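PDB 5C12: gene 2 protein, which forms the large terminase subunit of a DNA-packaging bacterial virus, of which this chain is the metal-binding nuclease domain. Local coordinates for residues Gly45-Pro53 with Ala93-Asp104; Gly132-Tyr143 with Thr160-Gln171. The protein carries 1 engineered substitution. All blocks are in the same frame, centred on the assembly; numbering follows the deposited sequence.

Interaction 1 of 2, residues Gly45-Pro53 with Ala93-Asp104. With MG (magnesium ion), chain B; MG (magnesium ion), chain C.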
loop_
_atom_site.group_PDB
_atom_site.type_symbol
_atom_site.label_atom_id
_atom_site.label_comp_id
_atom_site.label_asym_id
_atom_site.label_seq_id
_atom_site.Cartn_x
_atom_site.Cartn_y
_atom_site.Cartn_z
ATOM N N GLY A 45 5.831 -16.108 0.293
ATOM C CA GLY A 45 6.194 -15.188 1.353
ATOM C C GLY A 45 5.060 -15.044 2.339
ATOM O O GLY A 45 4.137 -15.865 2.375
ATOM N N ALA A 46 5.171 -14.041 3.202
ATOM C CA ALA A 46 4.126 -13.786 4.172
ATOM C C ALA A 46 2.884 -13.201 3.501
ATOM O O ALA A 46 2.949 -12.658 2.373
ATOM C CB ALA A 46 4.637 -12.838 5.240
ATOM N N VAL A 47 1.753 -13.306 4.187
ATOM C CA VAL A 47 0.572 -12.577 3.791
ATOM C C VAL A 47 0.521 -11.298 4.612
ATOM O O VAL A 47 0.569 -11.344 5.841
ATOM C CB VAL A 47 -0.709 -13.398 3.952
ATOM C CG1 VAL A 47 -1.930 -12.541 3.640
ATOM C CG2 VAL A 47 -0.665 -14.617 3.034
ATOM N N VAL A 48 0.473 -10.165 3.920
ATOM C CA VAL A 48 0.451 -8.841 4.508
ATOM C C VAL A 48 -0.808 -8.106 4.095
ATOM O O VAL A 48 -1.106 -7.990 2.907
ATOM C CB VAL A 48 1.681 -7.991 4.103
ATOM C CG1 VAL A 48 1.713 -6.678 4.901
ATOM C CG2 VAL A 48 2.983 -8.757 4.305
ATOM N N SER A 49 -1.521 -7.574 5.072
ATOM C CA SER A 49 -2.784 -6.879 4.856
ATOM C C SER A 49 -2.699 -5.520 5.503
ATOM O O SER A 49 -2.008 -5.350 6.517
ATOM C CB SER A 49 -3.947 -7.634 5.503
ATOM O OG SER A 49 -4.178 -8.896 4.908
ATOM N N ALA A 50 -3.388 -4.540 4.950
ATOM C CA ALA A 50 -3.393 -3.213 5.529
ATOM C C ALA A 50 -4.718 -2.516 5.313
ATOM O O ALA A 50 -5.461 -2.803 4.368
ATOM C CB ALA A 50 -2.224 -2.352 4.988
ATOM N N HIS A 51 -5.025 -1.599 6.224
ATOM C CA HIS A 51 -6.296 -0.910 6.284
ATOM C C HIS A 51 -6.118 0.586 6.385
ATOM O O HIS A 51 -5.364 1.095 7.227
ATOM C CB HIS A 51 -7.061 -1.407 7.523
ATOM C CG HIS A 51 -8.315 -0.643 7.856
ATOM N ND1 HIS A 51 -9.309 -0.388 6.938
ATOM C CD2 HIS A 51 -8.765 -0.157 9.040
ATOM C CE1 HIS A 51 -10.299 0.267 7.530
ATOM N NE2 HIS A 51 -9.991 0.411 8.810
ATOM N N ASP A 52 -6.858 1.299 5.547
ATOM C CA ASP A 52 -6.941 2.742 5.594
ATOM C C ASP A 52 -8.320 3.101 6.108
ATOM O O ASP A 52 -9.328 2.866 5.444
ATOM C CB ASP A 52 -6.735 3.348 4.211
ATOM C CG ASP A 52 -6.842 4.847 4.235
ATOM O OD1 ASP A 52 -7.575 5.367 5.104
ATOM O OD2 ASP A 52 -6.185 5.509 3.416
ATOM N N PRO A 53 -8.400 3.640 7.334
ATOM C CA PRO A 53 -9.693 3.871 7.977
ATOM C C PRO A 53 -10.426 5.134 7.513
ATOM O O PRO A 53 -11.435 5.536 8.107
ATOM C CB PRO A 53 -9.305 3.992 9.444
ATOM C CG PRO A 53 -7.980 4.579 9.415
ATOM C CD PRO A 53 -7.267 3.986 8.215
ATOM N N ALA A 93 -8.558 -9.569 7.142
ATOM C CA ALA A 93 -7.210 -10.048 7.384
ATOM C C ALA A 93 -7.239 -11.501 7.868
ATOM O O ALA A 93 -6.424 -12.338 7.456
ATOM C CB ALA A 93 -6.504 -9.148 8.398
ATOM N N ILE A 94 -8.165 -11.806 8.765
ATOM C CA ILE A 94 -8.337 -13.172 9.193
ATOM C C ILE A 94 -8.720 -14.085 8.021
ATOM O O ILE A 94 -8.133 -15.159 7.849
ATOM C CB ILE A 94 -9.365 -13.232 10.332
ATOM C CG1 ILE A 94 -8.768 -12.559 11.566
ATOM C CG2 ILE A 94 -9.774 -14.680 10.637
ATOM C CD1 ILE A 94 -9.807 -12.209 12.588
ATOM N N GLU A 95 -9.690 -13.661 7.217
ATOM C CA GLU A 95 -10.145 -14.445 6.068
ATOM C C GLU A 95 -8.998 -14.701 5.082
ATOM O O GLU A 95 -8.913 -15.783 4.478
ATOM C CB GLU A 95 -11.298 -13.710 5.389
ATOM C CG GLU A 95 -11.923 -14.445 4.231
ATOM C CD GLU A 95 -13.153 -13.740 3.674
ATOM O OE1 GLU A 95 -13.535 -12.673 4.199
ATOM O OE2 GLU A 95 -13.744 -14.258 2.705
ATOM N N ASP A 96 -8.104 -13.724 4.960
ATOM C CA ASP A 96 -6.997 -13.791 4.024
ATOM C C ASP A 96 -5.780 -14.532 4.571
ATOM O O ASP A 96 -4.790 -14.697 3.857
ATOM C CB ASP A 96 -6.572 -12.382 3.599
ATOM C CG ASP A 96 -7.544 -11.751 2.612
ATOM O OD1 ASP A 96 -8.266 -12.513 1.937
ATOM O OD2 ASP A 96 -7.609 -10.503 2.541
ATOM N N GLY A 97 -5.839 -14.966 5.820
ATOM C CA GLY A 97 -4.732 -15.687 6.431
ATOM C C GLY A 97 -3.515 -14.801 6.631
ATOM O O GLY A 97 -2.376 -15.245 6.485
ATOM N N ALA A 98 -3.751 -13.533 6.953
ATOM C CA ALA A 98 -2.667 -12.596 7.161
ATOM C C ALA A 98 -1.718 -13.037 8.256
ATOM O O ALA A 98 -2.140 -13.539 9.296
ATOM C CB ALA A 98 -3.196 -11.198 7.465
ATOM N N ASP A 99 -0.433 -12.809 8.013
ATOM C CA ASP A 99 0.597 -12.923 9.036
ATOM C C ASP A 99 0.820 -11.578 9.701
ATOM O O ASP A 99 1.166 -11.511 10.872
ATOM C CB ASP A 99 1.903 -13.415 8.399
ATOM C CG ASP A 99 1.760 -14.791 7.800
ATOM O OD1 ASP A 99 1.484 -15.743 8.547
ATOM O OD2 ASP A 99 1.897 -14.942 6.569
ATOM N N HIS A 100 0.611 -10.502 8.955
ATOM C CA HIS A 100 0.860 -9.144 9.410
ATOM C C HIS A 100 -0.251 -8.242 8.933
ATOM O O HIS A 100 -0.637 -8.288 7.773
ATOM C CB HIS A 100 2.189 -8.642 8.852
ATOM C CG HIS A 100 3.339 -9.546 9.132
ATOM N ND1 HIS A 100 3.913 -9.656 10.379
ATOM C CD2 HIS A 100 4.032 -10.386 8.325
ATOM C CE1 HIS A 100 4.909 -10.523 10.326
ATOM N NE2 HIS A 100 5.006 -10.976 9.090
ATOM N N TYR A 101 -0.727 -7.383 9.812
ATOM C CA TYR A 101 -1.752 -6.400 9.509
ATOM C C TYR A 101 -1.236 -5.038 9.917
ATOM O O TYR A 101 -0.700 -4.890 11.023
ATOM C CB TYR A 101 -2.991 -6.703 10.311
ATOM C CG TYR A 101 -4.089 -5.691 10.278
ATOM C CD1 TYR A 101 -4.210 -4.739 11.262
ATOM C CD2 TYR A 101 -5.084 -5.742 9.295
ATOM C CE1 TYR A 101 -5.233 -3.835 11.261
ATOM C CE2 TYR A 101 -6.118 -4.844 9.290
ATOM C CZ TYR A 101 -6.190 -3.883 10.280
ATOM O OH TYR A 101 -7.226 -2.983 10.343
ATOM N N LEU A 102 -1.406 -4.062 9.036
ATOM C CA LEU A 102 -1.090 -2.670 9.329
ATOM C C LEU A 102 -2.320 -1.807 9.158
ATOM O O LEU A 102 -3.242 -2.158 8.409
ATOM C CB LEU A 102 0.022 -2.149 8.424
ATOM C CG LEU A 102 1.325 -2.952 8.420
ATOM C CD1 LEU A 102 1.284 -3.971 7.291
ATOM C CD2 LEU A 102 2.528 -2.033 8.251
ATOM N N TRP A 103 -2.356 -0.671 9.848
ATOM C CA TRP A 103 -3.397 0.299 9.582
ATOM C C TRP A 103 -2.864 1.694 9.798
ATOM O O TRP A 103 -1.906 1.885 10.555
ATOM C CB TRP A 103 -4.634 0.045 10.455
ATOM C CG TRP A 103 -4.546 0.627 11.838
ATOM C CD1 TRP A 103 -5.103 1.793 12.264
ATOM C CD2 TRP A 103 -3.874 0.063 12.978
ATOM N NE1 TRP A 103 -4.808 2.004 13.592
ATOM C CE2 TRP A 103 -4.047 0.960 14.045
ATOM C CE3 TRP A 103 -3.120 -1.092 13.180
ATOM C CZ2 TRP A 103 -3.514 0.724 15.308
ATOM C CZ3 TRP A 103 -2.568 -1.313 14.420
ATOM C CH2 TRP A 103 -2.779 -0.417 15.476
ATOM N N ASP A 104 -3.485 2.668 9.146
ATOM C CA ASP A 104 -3.073 4.054 9.250
ATOM C C ASP A 104 -3.536 4.630 10.576
ATOM O O ASP A 104 -4.726 4.754 10.841
ATOM C CB ASP A 104 -3.640 4.860 8.082
ATOM C CG ASP A 104 -3.316 6.332 8.153
ATOM O OD1 ASP A 104 -2.463 6.754 8.959
ATOM O OD2 ASP A 104 -3.940 7.096 7.390
HETATM MG MG MG B . -5.187 7.467 5.841
HETATM MG MG MG C . -5.528 7.425 3.448
HETATM O O HOH W 1 -6.571 7.881 4.969
HETATM O O HOH W 2 -3.776 6.981 4.646
HETATM O O HOH W 3 -7.094 7.861 2.153
HETATM O O HOH W 4 -4.992 9.421 3.501
#
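Val47 O is gripped by two successive amides, Asp99 N at 2.8 Å and His100 N at 3.2 Å. Here two neighbouring parallel strands, 47-52 and 100-104, begin to pair in the central sheet of an RNase H-like nuclease fold. Asp99 also reaches back with its carboxylate. Its CG lies beside its own backbone N (chi1 -63°), which brings Asp99 OD2 to Val47 N at 2.9 Å. That bond is nearly straight, 172°, and uses the anti lone pair. Asp99 therefore holds both polar atoms of Val47. Farther on, Ser49 and His51 each bond through N and O to the strand 100-104, and the ladder closes at Asp104 N.

One face of the pair carries Ser49, His51, Tyr101 and Trp103. His51 and Tyr101 run side by side toward helix 82-95, and Tyr101 OH lies 3.2 Å from His51 CB. Ser49 OG bonds to Tyr63 and Ser65 of the next strand. On the other face Val48 CG1 packs on Leu102 CD1 at 3.6 Å.

The strand ends carry acidic residues of the two-metal site. Asp52 OD2 binds one magnesium ion at 2.0 Å, an ion that Asp252 also binds. Asp104 OD1 is held by Asp106 N, while Asp104 OD2 binds the other magnesium ion at 2.0 Å.

Interaction 2 of 2, residues Gly132-Tyr143 with Thr160-Gln171; sequences GSESPFDEDAPY and TIGDVFRNKRAQ
The side-chain amide of Gln171 lies alongside the backbone of Phe137 and bonds it at both ends. Gln171 OE1 takes Phe137 N at 2.8 Å, and Gln171 NE2 gives to Phe137 O at 3.0 Å. Both bonds use lone pairs in the carbonyl plane, and Phe137 O lies only 9° out of the Gln171 amide plane. The two bonds together should fix the rotation of the Gln171 amide. Phe137 belongs to a loop, 132-143, that wraps around the N-terminal ends of two helices, 161-164 and 168-189.

Each helix start has a side-chain cap and also meets carbonyls of the loop. Thr160 and Asp163 form a capping box at the first, though its bond from Asp163 N to Thr160 OG1 is weak. Ala141 O accepts from Ile161 N there, and Glu139 O from Gly162 N. Asn167 OD1 caps the second by accepting from Ala170 N. There Glu134 O accepts from Lys168 N, and Gly132 O from Arg169 N.

The Lys168 side chain crosses that of Glu134 obliquely. It runs extended to CE and bends only at the last torsion (chi4 74°). The bend turns Lys168 NZ between two acceptors, Ser135 O at 2.8 Å and Glu134 OE1 at 2.9 Å. The second is a salt bridge, met on the anti side of the carboxylate.

The Pro136 ring packs against Ile161, Phe165 just past the first helix, and Gln171 of the second. Pro136 CB touches Ile161 CG2 at 3.8 Å, and Pro136 CG meets Phe165 CB at 3.9 Å. Tyr143 and Val164 cross at about a right angle, in a CH-pi contact. Val164 CG2 sits over one face of the Tyr143 ring, 4.1 Å from the ring centroid, while Val164 CG1 lies over the centre of the Phe165 ring.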
loop_
_atom_site.group_PDB
_atom_site.type_symbol
_atom_site.label_atom_id
_atom_site.label_comp_id
_atom_site.label_asym_id
_atom_site.label_seq_id
_atom_site.Cartn_x
_atom_site.Cartn_y
_atom_site.Cartn_z
ATOM N N GLY A 132 2.509 7.548 8.373
ATOM C CA GLY A 132 3.168 7.972 7.158
ATOM C C GLY A 132 4.059 9.180 7.359
ATOM O O GLY A 132 4.977 9.402 6.568
ATOM N N SER A 133 3.765 9.968 8.391
ATOM C CA SER A 133 4.505 11.189 8.667
ATOM C C SER A 133 5.820 10.936 9.386
ATOM O O SER A 133 6.643 11.842 9.491
ATOM C CB SER A 133 3.664 12.146 9.500
ATOM O OG SER A 133 3.329 11.563 10.742
ATOM N N GLU A 134 6.026 9.726 9.886
ATOM C CA GLU A 134 7.288 9.409 10.563
ATOM C C GLU A 134 8.453 9.430 9.587
ATOM O O GLU A 134 8.276 9.206 8.396
ATOM C CB GLU A 134 7.237 8.022 11.191
ATOM C CG GLU A 134 6.376 7.934 12.432
ATOM C CD GLU A 134 6.276 6.523 12.970
ATOM O OE1 GLU A 134 6.761 5.579 12.315
ATOM O OE2 GLU A 134 5.695 6.377 14.072
ATOM N N SER A 135 9.655 9.676 10.101
ATOM C CA SER A 135 10.860 9.460 9.318
ATOM C C SER A 135 10.886 8.039 8.789
ATOM O O SER A 135 10.258 7.145 9.358
ATOM C CB SER A 135 12.108 9.710 10.168
ATOM O OG SER A 135 12.215 11.080 10.496
ATOM N N PRO A 136 11.623 7.816 7.695
ATOM C CA PRO A 136 11.594 6.505 7.052
ATOM C C PRO A 136 12.104 5.385 7.937
ATOM O O PRO A 136 12.902 5.573 8.857
ATOM C CB PRO A 136 12.511 6.689 5.839
ATOM C CG PRO A 136 12.487 8.164 5.592
ATOM C CD PRO A 136 12.390 8.795 6.916
ATOM N N PHE A 137 11.600 4.197 7.630
ATOM C CA PHE A 137 12.058 2.978 8.266
ATOM C C PHE A 137 13.502 2.758 7.857
ATOM O O PHE A 137 13.858 2.920 6.686
ATOM C CB PHE A 137 11.155 1.817 7.821
ATOM C CG PHE A 137 11.623 0.468 8.274
ATOM C CD1 PHE A 137 12.300 -0.366 7.399
ATOM C CD2 PHE A 137 11.372 0.027 9.557
ATOM C CE1 PHE A 137 12.734 -1.615 7.809
ATOM C CE2 PHE A 137 11.802 -1.228 9.969
ATOM C CZ PHE A 137 12.484 -2.041 9.091
ATOM N N ASP A 138 14.356 2.426 8.821
ATOM C CA ASP A 138 15.766 2.130 8.558
ATOM C C ASP A 138 16.494 3.307 7.884
ATOM O O ASP A 138 17.272 3.142 6.936
ATOM C CB ASP A 138 15.889 0.864 7.709
ATOM C CG ASP A 138 17.233 0.154 7.893
ATOM O OD1 ASP A 138 17.990 0.491 8.825
ATOM O OD2 ASP A 138 17.526 -0.753 7.085
ATOM N N GLU A 139 16.274 4.502 8.417
ATOM C CA GLU A 139 16.696 5.707 7.693
ATOM C C GLU A 139 18.202 5.944 7.624
ATOM O O GLU A 139 18.666 6.775 6.850
ATOM C CB GLU A 139 15.998 6.940 8.264
ATOM C CG GLU A 139 16.523 7.399 9.600
ATOM C CD GLU A 139 16.027 8.792 9.938
ATOM O OE1 GLU A 139 15.850 9.615 9.008
ATOM O OE2 GLU A 139 15.796 9.064 11.125
ATOM N N ASP A 140 18.989 5.244 8.442
ATOM C CA ASP A 140 20.429 5.411 8.396
ATOM C C ASP A 140 21.107 4.399 7.488
ATOM O O ASP A 140 22.311 4.490 7.255
ATOM C CB ASP A 140 21.034 5.334 9.798
ATOM C CG ASP A 140 20.696 6.538 10.644
ATOM O OD1 ASP A 140 20.318 7.577 10.076
ATOM O OD2 ASP A 140 20.810 6.457 11.882
ATOM N N ALA A 141 20.343 3.443 6.965
ATOM C CA ALA A 141 20.901 2.508 5.988
ATOM C C ALA A 141 21.166 3.177 4.642
ATOM O O ALA A 141 20.509 4.155 4.289
ATOM C CB ALA A 141 19.973 1.317 5.806
ATOM N N PRO A 142 22.134 2.646 3.878
ATOM C CA PRO A 142 22.413 3.136 2.529
ATOM C C PRO A 142 21.194 3.024 1.638
ATOM O O PRO A 142 20.422 2.066 1.746
ATOM C CB PRO A 142 23.521 2.199 2.036
ATOM C CG PRO A 142 24.210 1.764 3.275
ATOM C CD PRO A 142 23.148 1.676 4.332
ATOM N N TYR A 143 21.006 4.009 0.771
ATOM C CA TYR A 143 19.956 3.930 -0.213
ATOM C C TYR A 143 20.394 2.960 -1.322
ATOM O O TYR A 143 21.546 2.991 -1.754
ATOM C CB TYR A 143 19.659 5.311 -0.795
ATOM C CG TYR A 143 18.790 5.222 -2.006
ATOM C CD1 TYR A 143 17.471 4.836 -1.894
ATOM C CD2 TYR A 143 19.293 5.491 -3.266
ATOM C CE1 TYR A 143 16.663 4.730 -3.004
ATOM C CE2 TYR A 143 18.490 5.390 -4.387
ATOM C CZ TYR A 143 17.173 5.009 -4.245
ATOM O OH TYR A 143 16.353 4.902 -5.345
ATOM N N THR A 160 21.820 7.982 2.422
ATOM C CA THR A 160 20.991 7.064 3.199
ATOM C C THR A 160 19.516 7.147 2.838
ATOM O O THR A 160 19.076 8.061 2.140
ATOM C CB THR A 160 21.110 7.322 4.721
ATOM O OG1 THR A 160 20.532 8.590 5.064
ATOM C CG2 THR A 160 22.550 7.280 5.186
ATOM N N ILE A 161 18.747 6.177 3.309
ATOM C CA ILE A 161 17.325 6.144 3.054
ATOM C C ILE A 161 16.696 7.458 3.523
ATOM O O ILE A 161 15.823 7.996 2.851
ATOM C CB ILE A 161 16.668 4.913 3.745
ATOM C CG1 ILE A 161 17.123 3.636 3.040
ATOM C CG2 ILE A 161 15.161 4.997 3.749
ATOM C CD1 ILE A 161 16.595 2.387 3.682
ATOM N N GLY A 162 17.149 7.971 4.659
ATOM C CA GLY A 162 16.621 9.205 5.216
ATOM C C GLY A 162 16.990 10.445 4.419
ATOM O O GLY A 162 16.303 11.470 4.520
ATOM N N ASP A 163 18.078 10.380 3.659
ATOM C CA ASP A 163 18.443 11.482 2.768
ATOM C C ASP A 163 17.509 11.516 1.555
ATOM O O ASP A 163 17.320 12.568 0.965
ATOM C CB ASP A 163 19.859 11.329 2.244
ATOM C CG ASP A 163 20.914 11.554 3.298
ATOM O OD1 ASP A 163 21.017 12.681 3.830
ATOM O OD2 ASP A 163 21.691 10.608 3.544
ATOM N N VAL A 164 16.973 10.368 1.171
ATOM C CA VAL A 164 16.218 10.240 -0.069
ATOM C C VAL A 164 14.718 10.481 0.136
ATOM O O VAL A 164 14.090 11.199 -0.643
ATOM C CB VAL A 164 16.448 8.854 -0.701
ATOM C CG1 VAL A 164 15.508 8.655 -1.905
ATOM C CG2 VAL A 164 17.904 8.710 -1.115
ATOM N N PHE A 165 14.149 9.900 1.189
ATOM C CA PHE A 165 12.709 9.987 1.443
ATOM C C PHE A 165 12.423 10.867 2.645
ATOM O O PHE A 165 13.088 10.752 3.671
ATOM C CB PHE A 165 12.130 8.617 1.749
ATOM C CG PHE A 165 12.327 7.625 0.651
ATOM C CD1 PHE A 165 11.650 7.756 -0.556
ATOM C CD2 PHE A 165 13.196 6.560 0.818
ATOM C CE1 PHE A 165 11.844 6.845 -1.560
ATOM C CE2 PHE A 165 13.372 5.634 -0.186
ATOM C CZ PHE A 165 12.707 5.782 -1.376
ATOM N N ARG A 166 11.451 11.757 2.528
ATOM C CA ARG A 166 11.100 12.565 3.690
ATOM C C ARG A 166 10.556 11.701 4.815
ATOM O O ARG A 166 10.943 11.854 5.977
ATOM C CB ARG A 166 10.090 13.670 3.360
ATOM C CG ARG A 166 9.661 14.411 4.637
ATOM C CD ARG A 166 8.884 15.672 4.413
ATOM N NE ARG A 166 8.766 16.408 5.676
ATOM C CZ ARG A 166 8.306 17.647 5.798
ATOM N NH1 ARG A 166 7.905 18.330 4.736
ATOM N NH2 ARG A 166 8.252 18.212 6.996
ATOM N N ASN A 167 9.664 10.787 4.475
ATOM C CA ASN A 167 8.892 10.079 5.487
ATOM C C ASN A 167 8.425 8.731 4.975
ATOM O O ASN A 167 8.712 8.363 3.836
ATOM C CB ASN A 167 7.710 10.945 5.963
ATOM C CG ASN A 167 6.849 11.463 4.821
ATOM O OD1 ASN A 167 6.712 10.818 3.761
ATOM N ND2 ASN A 167 6.243 12.623 5.036
ATOM N N LYS A 168 7.757 7.964 5.839
ATOM C CA LYS A 168 7.322 6.628 5.474
ATOM C C LYS A 168 6.315 6.613 4.332
ATOM O O LYS A 168 6.337 5.702 3.500
ATOM C CB LYS A 168 6.726 5.898 6.696
ATOM C CG LYS A 168 7.779 5.427 7.673
ATOM C CD LYS A 168 7.155 4.673 8.853
ATOM C CE LYS A 168 8.215 4.021 9.715
ATOM N NZ LYS A 168 8.932 5.018 10.528
ATOM N N ARG A 169 5.439 7.608 4.268
ATOM C CA ARG A 169 4.464 7.671 3.187
ATOM C C ARG A 169 5.228 7.684 1.848
ATOM O O ARG A 169 4.891 6.958 0.914
ATOM C CB ARG A 169 3.586 8.924 3.315
ATOM C CG ARG A 169 2.635 9.175 2.142
ATOM C CD ARG A 169 1.710 10.374 2.469
ATOM N NE ARG A 169 0.828 10.761 1.358
ATOM C CZ ARG A 169 -0.312 10.150 1.053
ATOM N NH1 ARG A 169 -0.732 9.098 1.753
ATOM N NH2 ARG A 169 -1.040 10.592 0.034
ATOM N N ALA A 170 6.250 8.517 1.737
ATOM C CA ALA A 170 7.030 8.562 0.509
ATOM C C ALA A 170 7.824 7.287 0.310
ATOM O O ALA A 170 7.872 6.742 -0.793
ATOM C CB ALA A 170 7.951 9.767 0.499
ATOM N N GLN A 171 8.466 6.811 1.358
ATOM C CA GLN A 171 9.271 5.600 1.262
ATOM C C GLN A 171 8.469 4.422 0.719
ATOM O O GLN A 171 8.904 3.727 -0.201
ATOM C CB GLN A 171 9.828 5.251 2.633
ATOM C CG GLN A 171 10.613 3.961 2.706
ATOM C CD GLN A 171 11.132 3.733 4.093
ATOM O OE1 GLN A 171 10.489 4.106 5.076
ATOM N NE2 GLN A 171 12.303 3.137 4.186
HETATM O O HOH W 5 6.720 13.972 7.620
#

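Along the chain, both segments of interaction 1 precede those of interaction 2. Their centres are 22 Å apart, and the nearest atoms come within about 5 Å without touching. Interaction 1 is buried in the central sheet. Interaction 2 lies nearer the surface, where the loop after edge strand 126-130 meets the starts of helices 161-164 and 168-189. That strand neighbours strand 100-104. Both contacts come close to the metal site. Ser133 OG bonds to Asp106, a neighbour of the metal ligand Asp104. The side chain of Arg169 lies about 5 Å from a magnesium ion and makes a long, weak ion pair with Asp252. Gly132, Ser133 and Arg169 thus probably border the nuclease centre.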